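Local atomic coordinates of mucus binding protein (Lactobacillus reuteri, PDB entry 3I57), a protein that probably mediates adhesion of the bacterium to mucus from the cell wall, this piece being a type 2 repeat that also binds immunoglobulins. Residues 25-30 / 56-61. Sequence-based numbering, arbitrary orientation.
Sequences YTDETI and GEKFDN. With CA (calcium ion), chain C.
Phe59 CG sits anti to its carbonyl carbon (chi1 -68°), and Ile30 CG1 takes the same position on its own residue (chi1 -63°), so the two side chains cross obliquely and the CG1 methylene sits over the centre of the ring face: CG1 lies 3.7 Å from the Phe59 ring centroid, 11° off the normal, a CH-pi contact. Tyr25 N lies over the opposite face, while Glu28 O stands at the edge. Glu28, extended with CG anti to its backbone N, runs alongside the ring, and its OE1 accepts a hydrogen bond from Tyr25 N at 2.9 Å, bracing the type II turn Tyr25-Glu28. Three backbone hydrogen bonds set the register beside the ring. Phe59 N meets Glu28 O at 3.0 Å, almost along the C=O axis; Ile30 N reaches Glu57 O at 2.8 Å in the carbonyl plane; Asp27 N approaches Phe59 O at 3.0 Å from above the Phe59 carbonyl plane. Toward the solvent, Asp27 OD1 and Lys58 NZ form only a long salt bridge of 3.6 Å, with water 2 joining the same two atoms. Thr26 OG1 donates to Asp60 O at 3.1 Å and is also hydrogen-bonded to NE2 of Gln2, making Thr26 second shell to the calcium, which Asp60 OD1 binds at 2.4 Å. Gln2 OE1, backbone O of Asp62 and Asn65, and two waters complete the shell. A single beta bridge, Thr29 with Lys58, thus pairs two loops beside the calcium site of the mucin-binding, ubiquitin-like beta-grasp domain.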
ATOM      1  N   TYR A  25     -37.680  29.756  -2.973  1.00  5.99           N
ATOM      2  CA  TYR A  25     -39.038  29.962  -2.582  1.00  6.30           C
ATOM      3  C   TYR A  25     -39.733  28.639  -2.327  1.00  6.02           C
ATOM      4  O   TYR A  25     -39.441  27.610  -2.963  1.00  6.20           O
ATOM      5  CB  TYR A  25     -39.786  30.684  -3.700  1.00  6.59           C
ATOM      6  CG  TYR A  25     -39.191  32.008  -4.041  1.00  6.17           C
ATOM      7  CD1 TYR A  25     -39.330  33.098  -3.159  1.00  9.77           C
ATOM      8  CD2 TYR A  25     -38.523  32.203  -5.255  1.00  9.15           C
ATOM      9  CE1 TYR A  25     -38.797  34.331  -3.467  1.00  8.64           C
ATOM     10  CE2 TYR A  25     -37.986  33.440  -5.580  1.00  8.99           C
ATOM     11  CZ  TYR A  25     -38.127  34.498  -4.671  1.00 12.51           C
ATOM     12  OH  TYR A  25     -37.619  35.733  -4.989  1.00 14.83           O
ATOM     13  N   THR A  26     -40.668  28.675  -1.399  1.00  5.60           N
ATOM     14  CA  THR A  26     -41.472  27.506  -1.118  1.00  6.65           C
ATOM     15  C   THR A  26     -42.132  27.038  -2.398  1.00  6.70           C
ATOM     16  O   THR A  26     -42.709  27.844  -3.137  1.00  7.88           O
ATOM     17  CB  THR A  26     -42.548  27.862  -0.059  1.00  6.59           C
ATOM     18  OG1 THR A  26     -41.881  28.178   1.170  1.00  6.43           O
ATOM     19  CG2 THR A  26     -43.498  26.705   0.172  1.00  5.95           C
ATOM     20  N   ASP A  27     -42.042  25.726  -2.640  1.00  6.97           N
ATOM     21  CA  ASP A  27     -42.587  25.052  -3.809  1.00  7.30           C
ATOM     22  C   ASP A  27     -41.791  25.250  -5.105  1.00  7.38           C
ATOM     23  O   ASP A  27     -42.113  24.657  -6.128  1.00  8.23           O
ATOM     24  CB  ASP A  27     -44.096  25.292  -3.990  1.00  7.60           C
ATOM     25  CG  ASP A  27     -44.888  24.668  -2.886  1.00  9.44           C
ATOM     26  OD1 ASP A  27     -44.514  23.557  -2.470  1.00  8.79           O
ATOM     27  OD2 ASP A  27     -45.843  25.299  -2.402  1.00  8.88           O
ATOM     28  N   GLU A  28     -40.741  26.066  -5.055  1.00  7.30           N
ATOM     29  CA  GLU A  28     -39.846  26.164  -6.197  1.00  6.68           C
ATOM     30  C   GLU A  28     -39.071  24.856  -6.312  1.00  7.06           C
ATOM     31  O   GLU A  28     -38.641  24.307  -5.304  1.00  7.12           O
ATOM     32  CB  GLU A  28     -38.889  27.348  -5.996  1.00  6.55           C
ATOM     33  CG  GLU A  28     -37.777  27.488  -7.049  1.00  7.84           C
ATOM     34  CD  GLU A  28     -36.681  28.463  -6.615  1.00  8.19           C
ATOM     35  OE1 GLU A  28     -36.933  29.339  -5.746  1.00  5.02           O
ATOM     36  OE2 GLU A  28     -35.563  28.365  -7.167  1.00  8.32           O
ATOM     37  N   THR A  29     -38.894  24.354  -7.537  1.00  7.22           N
ATOM     38  CA  THR A  29     -37.998  23.203  -7.730  1.00  7.20           C
ATOM     39  C   THR A  29     -36.538  23.608  -7.428  1.00  7.32           C
ATOM     40  O   THR A  29     -36.060  24.631  -7.931  1.00  6.80           O
ATOM     41  CB  THR A  29     -38.135  22.610  -9.140  1.00  7.40           C
ATOM     42  OG1 THR A  29     -39.451  22.077  -9.291  1.00  6.47           O
ATOM     43  CG2 THR A  29     -37.063  21.461  -9.389  1.00  8.79           C
ATOM     44  N   ILE A  30     -35.833  22.832  -6.596  1.00  6.76           N
ATOM     45  CA  ILE A  30     -34.486  23.294  -6.150  1.00  6.98           C
ATOM     46  C   ILE A  30     -33.567  23.285  -7.378  1.00  5.88           C
ATOM     47  O   ILE A  30     -33.394  22.246  -7.967  1.00  7.12           O
ATOM     48  CB  ILE A  30     -33.886  22.411  -5.016  1.00  6.71           C
ATOM     49  CG1 ILE A  30     -34.734  22.470  -3.731  1.00  7.02           C
ATOM     50  CG2 ILE A  30     -32.418  22.838  -4.736  1.00  7.51           C
ATOM     51  CD1 ILE A  30     -34.555  21.248  -2.808  1.00  8.81           C
ATOM     52  N   GLY A  56     -35.549  16.399  -8.713  1.00 18.75           N
ATOM     53  CA  GLY A  56     -36.738  17.257  -8.783  1.00 17.58           C
ATOM     54  C   GLY A  56     -37.322  17.676  -7.448  1.00 16.90           C
ATOM     55  O   GLY A  56     -38.464  18.156  -7.389  1.00 17.47           O
ATOM     56  N   GLU A  57     -36.543  17.503  -6.381  1.00 14.21           N
ATOM     57  CA  GLU A  57     -36.893  17.980  -5.033  1.00 13.77           C
ATOM     58  C   GLU A  57     -37.251  19.477  -5.059  1.00 12.21           C
ATOM     59  O   GLU A  57     -36.578  20.245  -5.752  1.00 10.59           O
ATOM     60  CB  GLU A  57     -35.686  17.759  -4.101  1.00 14.36           C
ATOM     61  CG  GLU A  57     -35.950  17.953  -2.611  1.00 16.27           C
ATOM     62  CD  GLU A  57     -36.608  16.742  -1.986  1.00 18.08           C
ATOM     63  OE1 GLU A  57     -37.161  15.927  -2.749  1.00 18.10           O
ATOM     64  OE2 GLU A  57     -36.562  16.608  -0.744  1.00 21.27           O
ATOM     65  N   LYS A  58     -38.306  19.859  -4.324  1.00 10.47           N
ATOM     66  CA  LYS A  58     -38.696  21.263  -4.095  1.00 11.37           C
ATOM     67  C   LYS A  58     -38.278  21.807  -2.728  1.00 10.24           C
ATOM     68  O   LYS A  58     -38.159  21.052  -1.755  1.00 11.16           O
ATOM     69  CB  LYS A  58     -40.229  21.415  -4.161  1.00 11.79           C
ATOM     70  CG  LYS A  58     -40.852  21.016  -5.475  1.00 15.74           C
ATOM     71  CD  LYS A  58     -42.406  21.030  -5.420  1.00 16.26           C
ATOM     72  CE  LYS A  58     -42.975  20.587  -4.079  1.00 18.94           C
ATOM     73  NZ  LYS A  58     -44.458  20.318  -4.145  1.00 19.94           N
ATOM     74  N   PHE A  59     -38.143  23.128  -2.633  1.00  8.66           N
ATOM     75  CA  PHE A  59     -38.014  23.787  -1.344  1.00  9.95           C
ATOM     76  C   PHE A  59     -39.322  23.567  -0.554  1.00 10.14           C
ATOM     77  O   PHE A  59     -40.416  23.685  -1.120  1.00 10.51           O
ATOM     78  CB  PHE A  59     -37.753  25.304  -1.495  1.00  8.75           C
ATOM     79  CG  PHE A  59     -36.397  25.650  -2.087  1.00  9.26           C
ATOM     80  CD1 PHE A  59     -35.273  25.764  -1.267  1.00  9.00           C
ATOM     81  CD2 PHE A  59     -36.251  25.863  -3.449  1.00  9.92           C
ATOM     82  CE1 PHE A  59     -34.022  26.070  -1.807  1.00 12.27           C
ATOM     83  CE2 PHE A  59     -35.013  26.190  -3.996  1.00  9.86           C
ATOM     84  CZ  PHE A  59     -33.896  26.291  -3.170  1.00 12.38           C
ATOM     85  N   ASP A  60     -39.191  23.250   0.739  1.00 10.77           N
ATOM     86  CA  ASP A  60     -40.353  22.972   1.614  1.00 12.56           C
ATOM     87  C   ASP A  60     -41.140  24.213   2.023  1.00 13.49           C
ATOM     88  O   ASP A  60     -40.877  25.306   1.565  1.00 12.68           O
ATOM     89  CB  ASP A  60     -39.947  22.207   2.872  1.00 12.64           C
ATOM     90  CG  ASP A  60     -39.013  22.988   3.779  1.00 14.21           C
ATOM     91  OD1 ASP A  60     -39.029  24.247   3.828  1.00 14.99           O
ATOM     92  OD2 ASP A  60     -38.244  22.312   4.484  1.00 17.33           O
ATOM     93  N   ASN A  61     -42.119  24.018   2.896  1.00 14.28           N
ATOM     94  CA  ASN A  61     -42.911  25.120   3.412  1.00 16.82           C
ATOM     95  C   ASN A  61     -42.746  25.153   4.923  1.00 18.25           C
ATOM     96  O   ASN A  61     -43.729  25.288   5.659  1.00 18.69           O
ATOM     97  CB  ASN A  61     -44.384  24.903   3.046  1.00 16.95           C
ATOM     98  CG  ASN A  61     -45.287  26.053   3.505  1.00 19.69           C
ATOM     99  OD1 ASN A  61     -44.851  27.193   3.593  1.00 22.81           O
ATOM    100  ND2 ASN A  61     -46.562  25.743   3.787  1.00 24.15           N
TER
HETATM  101 CA    CA C 186     -37.331  25.081   5.288  1.00 11.91          CA
HETATM  102  O   HOH W   1     -42.961  22.626  -0.391  1.00 18.64           O
HETATM  103  O   HOH W   2     -46.470  21.674  -2.159  1.00 21.17           O
HETATM  104  O   HOH W   3     -40.178  19.713  -8.735  1.00 19.15           O
HETATM  105  O   HOH W   4     -34.469  19.684  -7.510  1.00 10.64           O
HETATM  106  O   HOH W   5     -35.468  26.713   5.632  1.00 10.94           O
HETATM  107  O   HOH W   6     -35.839  24.365   3.585  1.00 11.05           O